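Long-range contacts in glycoside hydrolase family 31 (PDB 5I0F), which probably breaks down cycloalternan, a cyclic glucose oligosaccharide, by a retaining mechanism in which the sugar becomes covalently linked to the enzyme: residues Q103-Y108 / F124-S129; S150-V155 / R162-L167; Y575-A580 / R716-D721. All coordinates share one frame; numbering follows the deposited sequence.

Interaction 1: residues Q103-Y108 / F124-S129; sequences QDATYY and FPLTPS
The phenol ring of Tyr-107 carries Phe-124 CB over one face, 3.7 Å from the ring centroid and 21° off the normal, a CH-pi contact displaced toward the rim at CZ. Leu-126 CB lies at the edge of the same ring, near its plane, 4.0 Å from Tyr-107 CD1. The two aromatic rings are nearly parallel (23°) but strongly offset, with little ring-on-ring overlap; the closest approach is made by the methylene, Phe-124 CB to Tyr-107 CZ. A chi1 of 62° puts Tyr-107 CG between the backbone N and the carbonyl carbon. At the edge of the Phe-124 ring, near its plane, is Tyr-107 O. Strands 105-113 and 118-126 form an antiparallel beta hairpin of the N-terminal sheet: Tyr-107 and Phe-124 are a hydrogen-bonded pair, joined in both directions at 2.8 Å (Tyr-107 N to Phe-124 O and Phe-124 N to Tyr-107 O), as are Ala-105 and Leu-126. Ala-105 N meets Leu-126 O in the Leu-126 carbonyl plane, whereas Leu-126 N approaches Ala-105 O from well above the Ala-105 carbonyl plane. One water links Tyr-107 OH to Pro-125 O, and the hydroxyl also bonds His-4. Beyond the paired strands, Asp-104 OD1 accepts from a second water, 2.8 Å away, which also donates to Pro-128 O; OD2 bonds Ser-157.

Interaction 2: residues S150-V155 / R162-L167; sequences SPLWLV and RVKFAL
Ser-150 opens the contact by accepting a hydrogen bond at OG from Ala-166 N, 2.9 Å long with an N-H...O angle of 156°. Its OG lies between the backbone N and the carbonyl carbon, and the same oxygen also bonds Ile-147 O, tying the start of the segment to the preceding loop. Pro-151 follows with a CA-H...O contact to Lys-164 O, 3.2 Å from its CA. Leu-152 forms an antiparallel hydrogen-bonded pair with Lys-164, each amide reaching the other's carbonyl oxygen close to the carbonyl plane. On this face, Leu-152 CD1 touches Lys-164 CE at 3.8 Å where the two side chains cross obliquely; the lysine also makes a cation-pi contact with Trp-131. Trp-153 points to the other face beside Val-163, and both side chains run the same way. Val-163 CG2 stands over the six-membered ring of Trp-153, 3.4 Å from its centroid and 9° off the normal, a nearly axial CH-pi contact. Leu-154 returns to the face of Leu-152. Its amide N bonds Arg-162 O at 2.9 Å with an almost straight N-H...O angle of 177°, and its CD2 lies over one face of the Arg-162 guanidinium, 3.6 Å from NH2 and offset toward the rim. The arginine NE forms a salt bridge with Glu-251. The segments belong to the beta hairpin 152-155/160-168 within an antiparallel sheet: strand 130-132 pairs with the outer side of strand 152-155, strand 247-253 flanks strand 160-168, and Ile-139 of strand 138-141 packs against Pro-151, Trp-153 and Phe-165.

Interaction 3: residues Y575-A580 / R716-D721; sequences YARAFA and RAVGWD
Arg-577 reaches from its helix to the 716-721 segment, its side chain crossing those of Val-718 and Trp-720 at about a right angle. A bend at chi2 (-53°) sets CD off the extended course. Trp-720 CD1 sits 3.9 Å above the Arg-577 guanidinium plane, over its centre, but the indole and guanidinium planes are 55° apart, so the two groups are not stacked in parallel. The rim of the guanidinium faces backbone carbonyls. Arg-577 NH2 donates to Val-718 O at 2.7 Å, a bond with an N-H...O angle of 159° that lies in the carbonyl plane and in the guanidinium plane. NH1 donates to Gly-719 O at 3.2 Å, coming from above that carbonyl plane, and makes a further weak bond to Val-718 O. Val-718 O is thus gripped by both terminal nitrogens. The preceding helix residue adds apolar packing: Ala-576 CB packs obliquely against the indole, 3.7 Å from Trp-720 CE3, with CD2 next. A water donates to Trp-720 O at 2.6 Å and, weakly, to Ala-576 O, and Trp-720 O also bonds the hydroxyl of Tyr-625 on helix 617-646. This is an interdomain contact of the family 31 fold: helix 572-583, between the seventh and eighth strands of the TIM barrel, meets the loop following strand 712-717 in the C-terminal beta domain.

How the interactions relate
The contacts come in series along the chain, with no segment of one falling inside another. Interactions 1 and 2 are beta hairpins in separate antiparallel sheets, their centres about 23 Å apart, and they touch where Ser-129 CB of the first lies 3.5 Å from Leu-154 CD1 of the second. Residues 124-129 run on into strand 130-132, which pairs with strand 152-155 of interaction 2. Interaction 3 stands apart, its centre about 62 Å from that of interaction 1 and about 49 Å from that of interaction 2. Two touching hairpins thus join successive N-terminal sheets, while on the opposite side of the chain's centre from interaction 1 the TIM barrel meets the C-terminal domain.

Interaction 1: residues Q103-Y108 / F124-S129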
# COMPACT_ATOMS: atom_id res chain seq x y z
N GLN A 103 -15.48 28.55 -23.35
CA GLN A 103 -15.14 28.62 -24.77
C GLN A 103 -13.82 27.87 -24.95
O GLN A 103 -12.93 27.99 -24.10
CB GLN A 103 -14.98 30.07 -25.23
CG GLN A 103 -16.15 31.00 -24.94
CD GLN A 103 -15.88 32.45 -25.32
OE1 GLN A 103 -14.85 32.77 -25.91
NE2 GLN A 103 -16.82 33.34 -24.99
N ASP A 104 -13.71 27.09 -26.01
CA ASP A 104 -12.45 26.42 -26.30
C ASP A 104 -11.40 27.42 -26.79
O ASP A 104 -11.72 28.45 -27.38
CB ASP A 104 -12.63 25.31 -27.33
CG ASP A 104 -13.48 24.17 -26.81
OD1 ASP A 104 -13.75 24.11 -25.59
OD2 ASP A 104 -13.90 23.34 -27.65
N ALA A 105 -10.14 27.10 -26.50
CA ALA A 105 -9.03 28.00 -26.78
C ALA A 105 -7.76 27.21 -27.00
O ALA A 105 -7.73 25.98 -26.86
CB ALA A 105 -8.85 28.98 -25.62
N THR A 106 -6.71 27.93 -27.34
CA THR A 106 -5.37 27.38 -27.36
C THR A 106 -4.48 28.34 -26.57
O THR A 106 -4.81 29.53 -26.45
CB THR A 106 -4.92 27.16 -28.82
OG1 THR A 106 -3.71 26.40 -28.83
CG2 THR A 106 -4.67 28.45 -29.53
N TYR A 107 -3.38 27.85 -26.01
CA TYR A 107 -2.45 28.75 -25.31
C TYR A 107 -1.01 28.34 -25.53
O TYR A 107 -0.72 27.20 -25.88
CB TYR A 107 -2.77 28.86 -23.79
CG TYR A 107 -2.67 27.56 -23.02
CD1 TYR A 107 -3.74 26.67 -22.98
CD2 TYR A 107 -1.50 27.20 -22.35
CE1 TYR A 107 -3.64 25.46 -22.30
CE2 TYR A 107 -1.39 26.00 -21.67
CZ TYR A 107 -2.46 25.13 -21.63
OH TYR A 107 -2.35 23.92 -20.97
N TYR A 108 -0.12 29.31 -25.37
CA TYR A 108 1.31 29.08 -25.44
C TYR A 108 2.04 30.07 -24.55
O TYR A 108 1.45 31.05 -24.09
CB TYR A 108 1.80 29.13 -26.89
CG TYR A 108 1.81 30.51 -27.54
CD1 TYR A 108 2.91 31.34 -27.45
CD2 TYR A 108 0.70 30.96 -28.28
CE1 TYR A 108 2.92 32.60 -28.05
CE2 TYR A 108 0.71 32.22 -28.89
CZ TYR A 108 1.82 33.02 -28.76
OH TYR A 108 1.85 34.25 -29.34
N PHE A 124 -0.87 24.57 -26.79
CA PHE A 124 -1.65 23.62 -25.99
C PHE A 124 -3.16 23.90 -26.08
O PHE A 124 -3.57 25.06 -26.08
CB PHE A 124 -1.23 23.73 -24.52
CG PHE A 124 0.21 23.36 -24.26
CD1 PHE A 124 0.57 22.04 -24.02
CD2 PHE A 124 1.20 24.33 -24.23
CE1 PHE A 124 1.90 21.69 -23.78
CE2 PHE A 124 2.52 24.00 -23.96
CZ PHE A 124 2.87 22.68 -23.74
N PRO A 125 -3.99 22.84 -26.10
CA PRO A 125 -5.43 23.04 -26.12
C PRO A 125 -6.01 23.37 -24.74
O PRO A 125 -5.56 22.82 -23.73
CB PRO A 125 -5.95 21.69 -26.60
CG PRO A 125 -4.98 20.72 -26.02
CD PRO A 125 -3.65 21.41 -26.07
N LEU A 126 -7.01 24.24 -24.72
CA LEU A 126 -7.82 24.49 -23.55
C LEU A 126 -9.28 24.19 -23.91
O LEU A 126 -9.88 24.89 -24.76
CB LEU A 126 -7.66 25.94 -23.10
CG LEU A 126 -8.43 26.40 -21.85
CD1 LEU A 126 -8.12 25.51 -20.67
CD2 LEU A 126 -8.13 27.85 -21.54
N THR A 127 -9.84 23.14 -23.32
CA THR A 127 -11.23 22.73 -23.57
C THR A 127 -11.95 22.60 -22.24
O THR A 127 -11.96 21.52 -21.65
CB THR A 127 -11.31 21.42 -24.35
OG1 THR A 127 -10.61 20.41 -23.64
CG2 THR A 127 -10.70 21.57 -25.72
N PRO A 128 -12.54 23.70 -21.76
CA PRO A 128 -13.20 23.68 -20.47
C PRO A 128 -14.36 22.68 -20.40
O PRO A 128 -15.04 22.43 -21.41
CB PRO A 128 -13.72 25.11 -20.30
CG PRO A 128 -12.87 25.93 -21.19
CD PRO A 128 -12.53 25.04 -22.35
N SER A 129 -14.54 22.12 -19.22
CA SER A 129 -15.57 21.16 -18.93
C SER A 129 -16.67 21.79 -18.08
O SER A 129 -16.47 22.82 -17.43
CB SER A 129 -14.97 19.96 -18.16
OG SER A 129 -14.11 19.20 -19.00
O HOH W 1 -15.15 22.17 -24.17
O HOH W 2 -3.49 21.76 -22.31

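Interaction 2: residues S150-V155 / R162-L167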
# COMPACT_ATOMS: atom_id res chain seq x y z
N SER A 150 -29.33 11.39 -9.69
CA SER A 150 -28.05 11.90 -9.18
C SER A 150 -26.89 12.02 -10.19
O SER A 150 -26.06 12.89 -10.02
CB SER A 150 -27.62 11.09 -7.94
OG SER A 150 -27.15 9.79 -8.28
N PRO A 151 -26.85 11.19 -11.25
CA PRO A 151 -25.66 11.28 -12.12
C PRO A 151 -25.37 12.64 -12.77
O PRO A 151 -26.25 13.22 -13.41
CB PRO A 151 -25.91 10.21 -13.20
CG PRO A 151 -26.83 9.24 -12.55
CD PRO A 151 -27.72 10.07 -11.66
N LEU A 152 -24.17 13.14 -12.58
CA LEU A 152 -23.66 14.32 -13.30
C LEU A 152 -22.36 13.95 -14.03
O LEU A 152 -21.46 13.36 -13.42
CB LEU A 152 -23.40 15.45 -12.31
CG LEU A 152 -24.62 16.14 -11.70
CD1 LEU A 152 -24.20 17.08 -10.58
CD2 LEU A 152 -25.40 16.90 -12.76
N TRP A 153 -22.25 14.35 -15.30
CA TRP A 153 -21.14 13.93 -16.18
C TRP A 153 -20.31 15.16 -16.51
O TRP A 153 -20.87 16.18 -16.91
CB TRP A 153 -21.69 13.28 -17.46
CG TRP A 153 -22.60 12.12 -17.18
CD1 TRP A 153 -23.95 12.16 -16.96
CD2 TRP A 153 -22.21 10.74 -17.06
NE1 TRP A 153 -24.43 10.89 -16.72
CE2 TRP A 153 -23.39 10.00 -16.79
CE3 TRP A 153 -20.99 10.06 -17.21
CZ2 TRP A 153 -23.37 8.61 -16.61
CZ3 TRP A 153 -20.97 8.68 -17.03
CH2 TRP A 153 -22.17 7.96 -16.74
N LEU A 154 -18.99 15.07 -16.31
CA LEU A 154 -18.08 16.19 -16.54
C LEU A 154 -17.65 16.14 -18.00
O LEU A 154 -16.83 15.30 -18.38
CB LEU A 154 -16.89 16.15 -15.58
CG LEU A 154 -15.94 17.36 -15.67
CD1 LEU A 154 -16.66 18.66 -15.33
CD2 LEU A 154 -14.73 17.17 -14.77
N VAL A 155 -18.20 17.05 -18.81
CA VAL A 155 -18.07 16.98 -20.26
C VAL A 155 -17.43 18.22 -20.87
O VAL A 155 -17.67 19.33 -20.42
CB VAL A 155 -19.42 16.74 -20.97
CG1 VAL A 155 -20.00 15.39 -20.58
CG2 VAL A 155 -20.41 17.88 -20.72
N ARG A 162 -15.21 12.61 -16.13
CA ARG A 162 -15.57 12.07 -14.80
C ARG A 162 -17.09 11.95 -14.68
O ARG A 162 -17.84 12.56 -15.45
CB ARG A 162 -15.05 12.98 -13.68
CG ARG A 162 -13.53 13.05 -13.58
CD ARG A 162 -13.04 13.29 -12.16
NE ARG A 162 -13.45 14.61 -11.68
CZ ARG A 162 -12.84 15.75 -11.95
NH1 ARG A 162 -11.77 15.81 -12.74
NH2 ARG A 162 -13.32 16.88 -11.45
N VAL A 163 -17.54 11.19 -13.70
CA VAL A 163 -18.96 11.15 -13.38
C VAL A 163 -19.10 11.18 -11.88
O VAL A 163 -18.26 10.64 -11.17
CB VAL A 163 -19.65 9.91 -13.99
CG1 VAL A 163 -19.04 8.60 -13.47
CG2 VAL A 163 -21.15 9.92 -13.75
N LYS A 164 -20.16 11.81 -11.39
CA LYS A 164 -20.52 11.62 -10.00
C LYS A 164 -21.97 11.23 -9.83
O LYS A 164 -22.83 11.57 -10.65
CB LYS A 164 -20.13 12.81 -9.12
CG LYS A 164 -20.79 14.10 -9.44
CD LYS A 164 -19.97 15.27 -8.89
CE LYS A 164 -20.67 16.58 -9.25
NZ LYS A 164 -20.00 17.76 -8.66
N PHE A 165 -22.22 10.47 -8.78
CA PHE A 165 -23.56 9.97 -8.48
C PHE A 165 -23.64 9.65 -6.99
O PHE A 165 -22.63 9.73 -6.29
CB PHE A 165 -23.91 8.77 -9.38
CG PHE A 165 -23.04 7.57 -9.17
CD1 PHE A 165 -21.85 7.42 -9.88
CD2 PHE A 165 -23.40 6.60 -8.24
CE1 PHE A 165 -21.05 6.30 -9.68
CE2 PHE A 165 -22.60 5.49 -8.03
CZ PHE A 165 -21.42 5.33 -8.75
N ALA A 166 -24.84 9.32 -6.51
CA ALA A 166 -25.07 9.14 -5.09
C ALA A 166 -25.80 7.86 -4.77
O ALA A 166 -26.61 7.35 -5.58
CB ALA A 166 -25.82 10.32 -4.51
N LEU A 167 -25.51 7.35 -3.57
CA LEU A 167 -26.25 6.26 -2.96
C LEU A 167 -26.83 6.70 -1.63
O LEU A 167 -26.19 7.45 -0.85
CB LEU A 167 -25.33 5.06 -2.71
CG LEU A 167 -24.46 4.58 -3.86
CD1 LEU A 167 -23.63 3.41 -3.36
CD2 LEU A 167 -25.31 4.15 -5.04

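Interaction 3: residues Y575-A580 / R716-D721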
# COMPACT_ATOMS: atom_id res chain seq x y z
N TYR A 575 6.95 -2.08 23.01
CA TYR A 575 7.37 -3.39 22.48
C TYR A 575 6.57 -4.52 23.12
O TYR A 575 6.03 -5.37 22.42
CB TYR A 575 8.85 -3.62 22.66
CG TYR A 575 9.41 -4.80 21.87
CD1 TYR A 575 9.77 -4.67 20.53
CD2 TYR A 575 9.60 -6.03 22.47
CE1 TYR A 575 10.31 -5.73 19.81
CE2 TYR A 575 10.15 -7.10 21.76
CZ TYR A 575 10.50 -6.94 20.44
OH TYR A 575 11.05 -8.02 19.75
N ALA A 576 6.42 -4.48 24.43
CA ALA A 576 5.63 -5.49 25.14
C ALA A 576 4.20 -5.57 24.69
O ALA A 576 3.70 -6.67 24.43
CB ALA A 576 5.69 -5.26 26.64
N ARG A 577 3.51 -4.43 24.61
CA ARG A 577 2.09 -4.44 24.25
C ARG A 577 1.90 -4.84 22.78
O ARG A 577 0.98 -5.58 22.45
CB ARG A 577 1.43 -3.08 24.49
CG ARG A 577 1.39 -2.59 25.93
CD ARG A 577 0.80 -3.61 26.87
NE ARG A 577 0.43 -3.02 28.16
CZ ARG A 577 -0.03 -3.71 29.20
NH1 ARG A 577 -0.18 -5.04 29.15
NH2 ARG A 577 -0.36 -3.06 30.32
N ALA A 578 2.79 -4.37 21.92
CA ALA A 578 2.71 -4.65 20.51
C ALA A 578 3.05 -6.11 20.20
O ALA A 578 2.45 -6.72 19.30
CB ALA A 578 3.63 -3.73 19.74
N PHE A 579 4.03 -6.66 20.92
CA PHE A 579 4.41 -8.07 20.73
C PHE A 579 3.23 -8.98 21.13
O PHE A 579 2.91 -9.93 20.42
CB PHE A 579 5.69 -8.39 21.52
CG PHE A 579 6.43 -9.63 21.04
CD1 PHE A 579 6.00 -10.90 21.41
CD2 PHE A 579 7.59 -9.52 20.28
CE1 PHE A 579 6.69 -12.04 21.01
CE2 PHE A 579 8.29 -10.65 19.87
CZ PHE A 579 7.83 -11.92 20.22
N ALA A 580 2.57 -8.65 22.25
CA ALA A 580 1.38 -9.40 22.70
C ALA A 580 0.25 -9.32 21.67
O ALA A 580 -0.38 -10.33 21.31
CB ALA A 580 0.92 -8.89 24.06
N ARG A 716 -10.15 -6.01 33.22
CA ARG A 716 -9.10 -7.03 33.37
C ARG A 716 -7.84 -6.31 33.81
O ARG A 716 -7.46 -5.32 33.18
CB ARG A 716 -8.86 -7.67 31.98
CG ARG A 716 -7.80 -8.77 31.86
CD ARG A 716 -8.23 -9.93 32.67
NE ARG A 716 -7.52 -11.19 32.52
CZ ARG A 716 -6.43 -11.56 33.17
NH1 ARG A 716 -5.70 -10.70 33.90
NH2 ARG A 716 -6.01 -12.80 33.03
N ALA A 717 -7.20 -6.80 34.87
CA ALA A 717 -5.80 -6.44 35.16
C ALA A 717 -4.91 -6.79 33.95
O ALA A 717 -5.03 -7.88 33.41
CB ALA A 717 -5.30 -7.19 36.40
N VAL A 718 -4.03 -5.88 33.54
CA VAL A 718 -3.16 -6.11 32.38
C VAL A 718 -1.66 -5.88 32.67
O VAL A 718 -1.04 -4.92 32.18
CB VAL A 718 -3.63 -5.32 31.13
CG1 VAL A 718 -4.90 -5.93 30.58
CG2 VAL A 718 -3.83 -3.84 31.42
N GLY A 719 -1.07 -6.80 33.43
CA GLY A 719 0.39 -6.88 33.49
C GLY A 719 0.91 -7.13 32.07
O GLY A 719 0.14 -7.49 31.17
N TRP A 720 2.21 -6.99 31.86
CA TRP A 720 2.75 -7.12 30.50
C TRP A 720 2.62 -8.54 29.93
O TRP A 720 2.64 -8.72 28.72
CB TRP A 720 4.21 -6.66 30.46
CG TRP A 720 4.39 -5.17 30.65
CD1 TRP A 720 3.46 -4.25 31.03
CD2 TRP A 720 5.61 -4.45 30.46
NE1 TRP A 720 4.03 -3.00 31.12
CE2 TRP A 720 5.35 -3.10 30.77
CE3 TRP A 720 6.91 -4.83 30.09
CZ2 TRP A 720 6.34 -2.10 30.69
CZ3 TRP A 720 7.90 -3.83 30.00
CH2 TRP A 720 7.60 -2.48 30.30
N ASP A 721 2.48 -9.53 30.81
CA ASP A 721 2.22 -10.92 30.41
C ASP A 721 0.77 -11.23 30.05
O ASP A 721 0.45 -12.37 29.74
CB ASP A 721 2.73 -11.91 31.47
CG ASP A 721 2.18 -11.65 32.84
OD1 ASP A 721 1.51 -10.63 33.10
OD2 ASP A 721 2.46 -12.48 33.72
O HOH W 3 2.21 -6.90 26.86